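Pyruvate kinase (Toxoplasma gondii, PDB 3GG8) probably catalyses the last step of glycolysis, the magnesium-dependent transfer of phosphate from phosphoenolpyruvate to ADP, which yields pyruvate and ATP. Local coordinates at residues A94-I98 against I445-Q449; I413-T417 against V468-I473; P434-A440 against G453-V459. All blocks are in the same frame, centred on the assembly; numbering follows the deposited sequence.

Contact 1 lies at the junction between the eight-stranded barrel and the C-terminal alpha/beta domain of pyruvate kinase, whereas contacts 2 and 3 lie wholly inside that C-terminal domain. Contact 2 is buried and purely apolar, a helix laid on a sheet. Contact 3 is partly buried and held by main-chain hydrogen bonds between the edge strand 454-458 and its neighbour 435-439. Strand 435-439 adjoins strand 412-416 of contact 2, and Leu438 reaches Val468 and Ala472 there. Helix 442-447, which meets the barrel in contact 1, connects the two strands of contact 3. Contact 1 mixes methyl packing with carbonyl oxygens lying against aliphatic chains.

Contact 1: residues A94-I98 against I445-Q449; sequences ARLAI and IKHLQ
Arg95 and Ala97 pack against Ile445, Lys446 and Gln449 where the eight-stranded (beta/alpha) barrel of pyruvate kinase meets its C-terminal domain. Residues 94-98 run into barrel strand 97-101, and residues 445-449 carry helix 442-447 on into a 3-10 segment. The apolar part centres on the CG2 methyl of Ile445, which touches Arg95 CB at 3.7 Å and also lies near CG and NH1. The arginine chain bends at chi2 (-63°) and crosses the isoleucine obliquely. Arginine suits this place because its methylenes give the methyl an apolar surface while its guanidinium continues to Gln458 OE1, with which NH1 probably hydrogen-bonds.

A second group of contacts sets carbonyl oxygens against carbon. Lys446 lies with its aliphatic portion over the backbone that leads into strand 97-101, its CD 3.2 Å from Leu96 O. In the other direction, the small CB of Ala97 comes within 3.4 Å of Lys446 O. A methyl group allows this close approach of the helix backbone to the strand, where the CA atoms of Ala97 and Lys446 are 5.0 Å apart.

No hydrogen bond joins the two segments, but one within 445-449 fixes a side chain that faces the barrel. The Gln449 chain folds back at chi2 (-59°), and its NE2 donates to Ile445 O at 2.9 Å, nearly straight at 168° and in the amide's own plane. The amide is thereby tied to its own turn, while Gln449 CG rests 3.1 Å from Arg95 O.

Contact 2: residues I413-T417 against V468-I473; sequences ILALT and VIRNAI
Leu414 and Leu416 rise from the same face of strand 412-416 and fit between the apolar side chains of helix 465-478. Their alternation along the strand puts both toward the helix, and between them they meet two successive parts of it. The axes of the short segments pass 10.2 Å apart, a spacing filled by side chains alone, and their N-to-C directions make 139°, closer to antiparallel than to parallel.

The CD1 methyl of Leu414 is one bump. It enters a hollow bordered by three groups of one helical turn: Ile469 CG2, Ile473 CG1 and, as the small side, Ala472 CB at 4.0 Å. The single methyl of Ala472 lets the leucine tip come close to the helix. Leu414 and Ile473 cross at about a right angle.

Leu416 brings both its methyls to the start of the segment. CD2 meets Val468 CG1 at 3.7 Å, the two side chains reaching toward each other tip to tip, and also lies near Ile469 CG1, which CD1 touches at 3.8 Å. Val468 presents that methyl by holding CG1 anti to its backbone N (chi1 163°). Isoleucine suits position 469, its CG1 meeting Leu416 and its CG2 Leu414.

On one flank, Leu438 of strand 435-439 touches Leu416, Val468 and Ala472. On the other, strand 487-494 brings Ala490 against Leu414 and Ile469, and this part of the helix lies over three neighbouring strands.

Contact 3: residues P434-A440 against G453-V459; sequences PILALSA and GVTTMQV
The beta-alpha-beta unit of strand 435-439, helix 442-447 and strand 454-458 places its two strands in parallel at the edge of the C-terminal domain's sheet. Their main chains are laced in the parallel manner: Ile435 and Ala437 each bond to two residues of strand 454-458 and its lead-in. Ile435 N donates to Gly453 O, and Thr455 N returns to Ile435 O at 2.9 Å. Ala437 N then binds Thr455 O, and Met457 N binds Ala437 O at 3.0 Å. The next bond, Ser439 N to Met457 O, is weak at 3.5 Å, but Val459 N closes the ladder on Ser439 O.

On the face bearing Leu436, Leu438 and Met457, both Leu436 CD1 and Leu438 CD2 touch the methionine CB, each at 3.7 Å. With CG anti to the backbone N (chi1 -176°) and an extended chain, Met457 runs beside Leu438, pointing the same way, on to Asn471 and Val475 of helix 465-478. The other face carries Ile435, Ala437 and Val454, where Val454 CG1 meets Ala437 CB at 3.8 Å. Glycine suits position 453, where phi is positive (95°).

Past the strands, a water donates to Ala440 O and Val459 O and accepts from Gln458 NE2, whose OE1 turns to Arg95 of the barrel domain. Cohesion therefore comes chiefly from the backbone, with apolar contacts added on both faces, while Thr456 OG1 is buried without a polar partner.

Contact 1: residues A94-I98 against I445-Q449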
# COMPACT_ATOMS: atom_id res chain seq x y z
N ALA C 94 26.30 -23.42 -25.24
CA ALA C 94 24.89 -23.79 -25.13
C ALA C 94 24.73 -25.12 -24.40
O ALA C 94 25.45 -26.10 -24.69
CB ALA C 94 24.26 -23.86 -26.50
N ARG C 95 23.82 -25.15 -23.43
CA ARG C 95 23.59 -26.34 -22.62
C ARG C 95 22.12 -26.73 -22.73
O ARG C 95 21.38 -26.73 -21.74
CB ARG C 95 23.98 -26.10 -21.17
CG ARG C 95 25.45 -25.79 -21.00
CD ARG C 95 26.31 -26.97 -21.43
NE ARG C 95 27.72 -26.76 -21.14
CZ ARG C 95 28.24 -26.85 -19.91
NH1 ARG C 95 27.44 -27.13 -18.88
NH2 ARG C 95 29.53 -26.64 -19.72
N LEU C 96 21.73 -27.05 -23.96
CA LEU C 96 20.37 -27.42 -24.31
C LEU C 96 19.89 -28.57 -23.44
O LEU C 96 20.62 -29.55 -23.23
CB LEU C 96 20.34 -27.87 -25.77
CG LEU C 96 20.61 -26.85 -26.87
CD1 LEU C 96 20.82 -27.57 -28.20
CD2 LEU C 96 19.45 -25.87 -26.97
N ALA C 97 18.67 -28.47 -22.93
CA ALA C 97 18.08 -29.59 -22.20
C ALA C 97 17.32 -30.46 -23.18
O ALA C 97 16.86 -29.99 -24.23
CB ALA C 97 17.18 -29.11 -21.09
N ILE C 98 17.21 -31.74 -22.84
CA ILE C 98 16.48 -32.72 -23.63
C ILE C 98 15.26 -33.21 -22.83
O ILE C 98 15.39 -33.63 -21.68
CB ILE C 98 17.41 -33.87 -24.08
CG1 ILE C 98 18.56 -33.30 -24.93
CG2 ILE C 98 16.63 -34.93 -24.86
CD1 ILE C 98 19.64 -34.31 -25.27
N ILE C 445 22.42 -27.20 -14.35
CA ILE C 445 22.53 -26.27 -15.48
C ILE C 445 21.51 -26.56 -16.60
O ILE C 445 20.91 -25.63 -17.18
CB ILE C 445 23.98 -26.22 -16.02
CG1 ILE C 445 24.81 -25.28 -15.16
CG2 ILE C 445 24.04 -25.76 -17.48
CD1 ILE C 445 25.96 -25.97 -14.58
N LYS C 446 21.30 -27.85 -16.89
CA LYS C 446 20.30 -28.29 -17.87
C LYS C 446 18.85 -28.03 -17.42
O LYS C 446 18.03 -27.59 -18.22
CB LYS C 446 20.49 -29.79 -18.20
CG LYS C 446 21.84 -30.15 -18.85
CD LYS C 446 21.79 -30.01 -20.34
CE LYS C 446 23.09 -30.43 -21.00
NZ LYS C 446 23.30 -31.90 -20.96
N HIS C 447 18.55 -28.31 -16.15
CA HIS C 447 17.21 -28.08 -15.60
C HIS C 447 16.81 -26.61 -15.65
O HIS C 447 15.64 -26.27 -15.79
CB HIS C 447 17.10 -28.61 -14.17
CG HIS C 447 17.20 -30.11 -14.07
ND1 HIS C 447 17.83 -30.75 -13.02
CD2 HIS C 447 16.75 -31.09 -14.89
CE1 HIS C 447 17.74 -32.05 -13.19
NE2 HIS C 447 17.11 -32.29 -14.32
N LEU C 448 17.80 -25.74 -15.56
CA LEU C 448 17.60 -24.30 -15.50
C LEU C 448 17.27 -23.67 -16.85
O LEU C 448 16.96 -22.48 -16.92
CB LEU C 448 18.86 -23.65 -14.91
CG LEU C 448 18.94 -23.17 -13.45
CD1 LEU C 448 17.81 -23.63 -12.53
CD2 LEU C 448 20.31 -23.50 -12.88
N GLN C 449 17.33 -24.46 -17.91
CA GLN C 449 17.08 -23.95 -19.27
C GLN C 449 15.59 -23.70 -19.47
O GLN C 449 15.17 -23.18 -20.50
CB GLN C 449 17.60 -24.94 -20.31
CG GLN C 449 19.09 -25.22 -20.22
CD GLN C 449 19.93 -23.96 -20.37
OE1 GLN C 449 19.73 -23.17 -21.29
NE2 GLN C 449 20.90 -23.80 -19.47

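Contact 2: residues I413-T417 against V468-I473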
# COMPACT_ATOMS: atom_id res chain seq x y z
N ILE C 413 22.12 -10.11 -11.69
CA ILE C 413 22.05 -10.89 -10.47
C ILE C 413 22.78 -12.22 -10.70
O ILE C 413 22.56 -12.90 -11.69
CB ILE C 413 20.57 -11.12 -10.00
CG1 ILE C 413 19.85 -9.77 -9.76
CG2 ILE C 413 20.51 -11.98 -8.73
CD1 ILE C 413 18.34 -9.89 -9.45
N LEU C 414 23.70 -12.54 -9.81
CA LEU C 414 24.39 -13.81 -9.91
C LEU C 414 23.72 -14.76 -8.92
O LEU C 414 23.58 -14.43 -7.73
CB LEU C 414 25.88 -13.66 -9.60
CG LEU C 414 26.69 -12.60 -10.37
CD1 LEU C 414 28.15 -12.63 -9.96
CD2 LEU C 414 26.56 -12.80 -11.88
N ALA C 415 23.27 -15.90 -9.43
CA ALA C 415 22.67 -16.93 -8.59
C ALA C 415 23.62 -18.11 -8.54
O ALA C 415 23.72 -18.87 -9.50
CB ALA C 415 21.31 -17.36 -9.14
N LEU C 416 24.35 -18.25 -7.44
CA LEU C 416 25.24 -19.39 -7.27
C LEU C 416 24.41 -20.52 -6.71
O LEU C 416 23.74 -20.35 -5.70
CB LEU C 416 26.39 -19.05 -6.32
CG LEU C 416 27.53 -18.20 -6.87
CD1 LEU C 416 27.08 -16.74 -7.08
CD2 LEU C 416 28.73 -18.28 -5.91
N THR C 417 24.46 -21.68 -7.36
CA THR C 417 23.47 -22.72 -7.05
C THR C 417 23.93 -24.15 -7.33
O THR C 417 24.55 -24.44 -8.36
CB THR C 417 22.13 -22.44 -7.78
OG1 THR C 417 21.12 -23.33 -7.29
CG2 THR C 417 22.27 -22.61 -9.30
N VAL C 468 34.25 -17.83 -7.47
CA VAL C 468 33.20 -18.06 -8.47
C VAL C 468 32.58 -16.72 -8.88
O VAL C 468 32.43 -16.45 -10.07
CB VAL C 468 32.11 -19.07 -7.98
CG1 VAL C 468 30.86 -18.98 -8.84
CG2 VAL C 468 32.63 -20.46 -8.03
N ILE C 469 32.22 -15.90 -7.89
CA ILE C 469 31.73 -14.53 -8.13
C ILE C 469 32.74 -13.65 -8.88
O ILE C 469 32.37 -12.97 -9.85
CB ILE C 469 31.27 -13.85 -6.81
CG1 ILE C 469 30.01 -14.54 -6.26
CG2 ILE C 469 31.01 -12.34 -7.01
CD1 ILE C 469 29.82 -14.37 -4.77
N ARG C 470 34.01 -13.66 -8.47
CA ARG C 470 35.05 -12.90 -9.17
C ARG C 470 35.12 -13.32 -10.64
O ARG C 470 35.21 -12.48 -11.53
CB ARG C 470 36.41 -13.08 -8.52
CG ARG C 470 36.96 -11.86 -7.79
CD ARG C 470 36.60 -11.89 -6.31
NE ARG C 470 37.79 -11.76 -5.46
CZ ARG C 470 38.33 -12.76 -4.75
NH1 ARG C 470 37.79 -13.97 -4.77
NH2 ARG C 470 39.41 -12.54 -4.01
N ASN C 471 35.07 -14.63 -10.89
CA ASN C 471 35.21 -15.17 -12.24
C ASN C 471 34.06 -14.77 -13.15
O ASN C 471 34.27 -14.39 -14.31
CB ASN C 471 35.36 -16.70 -12.19
CG ASN C 471 35.65 -17.30 -13.55
OD1 ASN C 471 36.74 -17.13 -14.13
ND2 ASN C 471 34.69 -18.05 -14.07
N ALA C 472 32.84 -14.83 -12.60
CA ALA C 472 31.64 -14.52 -13.33
C ALA C 472 31.66 -13.06 -13.80
O ALA C 472 31.32 -12.79 -14.95
CB ALA C 472 30.42 -14.79 -12.46
N ILE C 473 32.06 -12.15 -12.90
CA ILE C 473 32.04 -10.71 -13.18
C ILE C 473 33.06 -10.32 -14.25
O ILE C 473 32.74 -9.54 -15.15
CB ILE C 473 32.30 -9.86 -11.91
CG1 ILE C 473 31.20 -10.09 -10.86
CG2 ILE C 473 32.45 -8.36 -12.27
CD1 ILE C 473 31.49 -9.37 -9.51

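Contact 3: residues P434-A440 against G453-V459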
# COMPACT_ATOMS: atom_id res chain seq x y z
N PRO C 434 18.93 -9.36 -15.68
CA PRO C 434 19.27 -10.73 -16.05
C PRO C 434 19.79 -11.52 -14.86
O PRO C 434 20.45 -10.96 -13.99
CB PRO C 434 20.41 -10.53 -17.05
CG PRO C 434 20.18 -9.19 -17.62
CD PRO C 434 19.70 -8.38 -16.47
N ILE C 435 19.48 -12.82 -14.82
CA ILE C 435 20.01 -13.71 -13.79
C ILE C 435 21.04 -14.63 -14.44
O ILE C 435 20.75 -15.27 -15.45
CB ILE C 435 18.89 -14.55 -13.11
CG1 ILE C 435 17.77 -13.63 -12.57
CG2 ILE C 435 19.45 -15.44 -12.00
CD1 ILE C 435 16.44 -14.36 -12.36
N LEU C 436 22.26 -14.66 -13.90
CA LEU C 436 23.25 -15.62 -14.33
C LEU C 436 23.42 -16.66 -13.22
O LEU C 436 23.97 -16.37 -12.16
CB LEU C 436 24.57 -14.94 -14.70
CG LEU C 436 25.79 -15.78 -15.12
CD1 LEU C 436 25.55 -16.69 -16.33
CD2 LEU C 436 26.98 -14.83 -15.38
N ALA C 437 22.89 -17.84 -13.47
CA ALA C 437 23.00 -18.97 -12.56
C ALA C 437 24.35 -19.67 -12.75
O ALA C 437 24.68 -20.10 -13.87
CB ALA C 437 21.86 -19.93 -12.78
N LEU C 438 25.12 -19.78 -11.67
CA LEU C 438 26.44 -20.43 -11.68
C LEU C 438 26.38 -21.72 -10.89
O LEU C 438 25.90 -21.73 -9.75
CB LEU C 438 27.51 -19.51 -11.11
CG LEU C 438 27.64 -18.11 -11.72
CD1 LEU C 438 28.45 -17.20 -10.81
CD2 LEU C 438 28.27 -18.16 -13.12
N SER C 439 26.85 -22.81 -11.49
CA SER C 439 26.67 -24.13 -10.90
C SER C 439 27.77 -25.09 -11.35
O SER C 439 28.26 -25.03 -12.47
CB SER C 439 25.29 -24.68 -11.27
OG SER C 439 24.94 -25.80 -10.49
N ALA C 440 28.17 -25.99 -10.47
CA ALA C 440 29.14 -27.00 -10.86
C ALA C 440 28.42 -28.23 -11.38
O ALA C 440 29.02 -29.10 -12.00
CB ALA C 440 30.07 -27.34 -9.70
N GLY C 453 14.22 -15.85 -17.47
CA GLY C 453 15.04 -14.79 -16.91
C GLY C 453 16.42 -15.25 -16.52
O GLY C 453 17.26 -14.44 -16.13
N VAL C 454 16.62 -16.57 -16.60
CA VAL C 454 17.89 -17.19 -16.25
C VAL C 454 18.70 -17.54 -17.49
O VAL C 454 18.17 -18.11 -18.43
CB VAL C 454 17.66 -18.48 -15.38
CG1 VAL C 454 18.97 -19.24 -15.13
CG2 VAL C 454 17.03 -18.10 -14.05
N THR C 455 19.98 -17.14 -17.51
CA THR C 455 20.95 -17.83 -18.35
C THR C 455 21.98 -18.50 -17.44
O THR C 455 22.03 -18.27 -16.24
CB THR C 455 21.63 -16.95 -19.42
OG1 THR C 455 22.61 -16.10 -18.81
CG2 THR C 455 20.61 -16.12 -20.22
N THR C 456 22.82 -19.33 -18.02
CA THR C 456 23.48 -20.33 -17.24
C THR C 456 24.97 -20.30 -17.58
O THR C 456 25.32 -20.00 -18.71
CB THR C 456 22.76 -21.67 -17.51
OG1 THR C 456 22.17 -22.19 -16.30
CG2 THR C 456 23.60 -22.67 -18.23
N MET C 457 25.83 -20.52 -16.58
CA MET C 457 27.26 -20.74 -16.81
C MET C 457 27.73 -21.87 -15.88
O MET C 457 27.73 -21.72 -14.65
CB MET C 457 28.06 -19.45 -16.57
CG MET C 457 29.55 -19.53 -16.87
SD MET C 457 30.43 -17.98 -16.49
CE MET C 457 32.12 -18.51 -16.69
N GLN C 458 28.14 -23.01 -16.47
CA GLN C 458 28.74 -24.09 -15.67
C GLN C 458 30.11 -23.68 -15.15
O GLN C 458 30.88 -23.00 -15.83
CB GLN C 458 28.82 -25.42 -16.42
CG GLN C 458 29.13 -26.61 -15.48
CD GLN C 458 29.16 -27.98 -16.15
OE1 GLN C 458 28.35 -28.27 -17.02
NE2 GLN C 458 30.07 -28.83 -15.70
N VAL C 459 30.41 -24.12 -13.94
CA VAL C 459 31.59 -23.68 -13.22
C VAL C 459 32.27 -24.95 -12.65
O VAL C 459 31.59 -25.96 -12.43
CB VAL C 459 31.12 -22.62 -12.17
CG1 VAL C 459 31.12 -23.15 -10.74
CG2 VAL C 459 31.88 -21.34 -12.33
O HOH W 1 31.54 -28.97 -13.08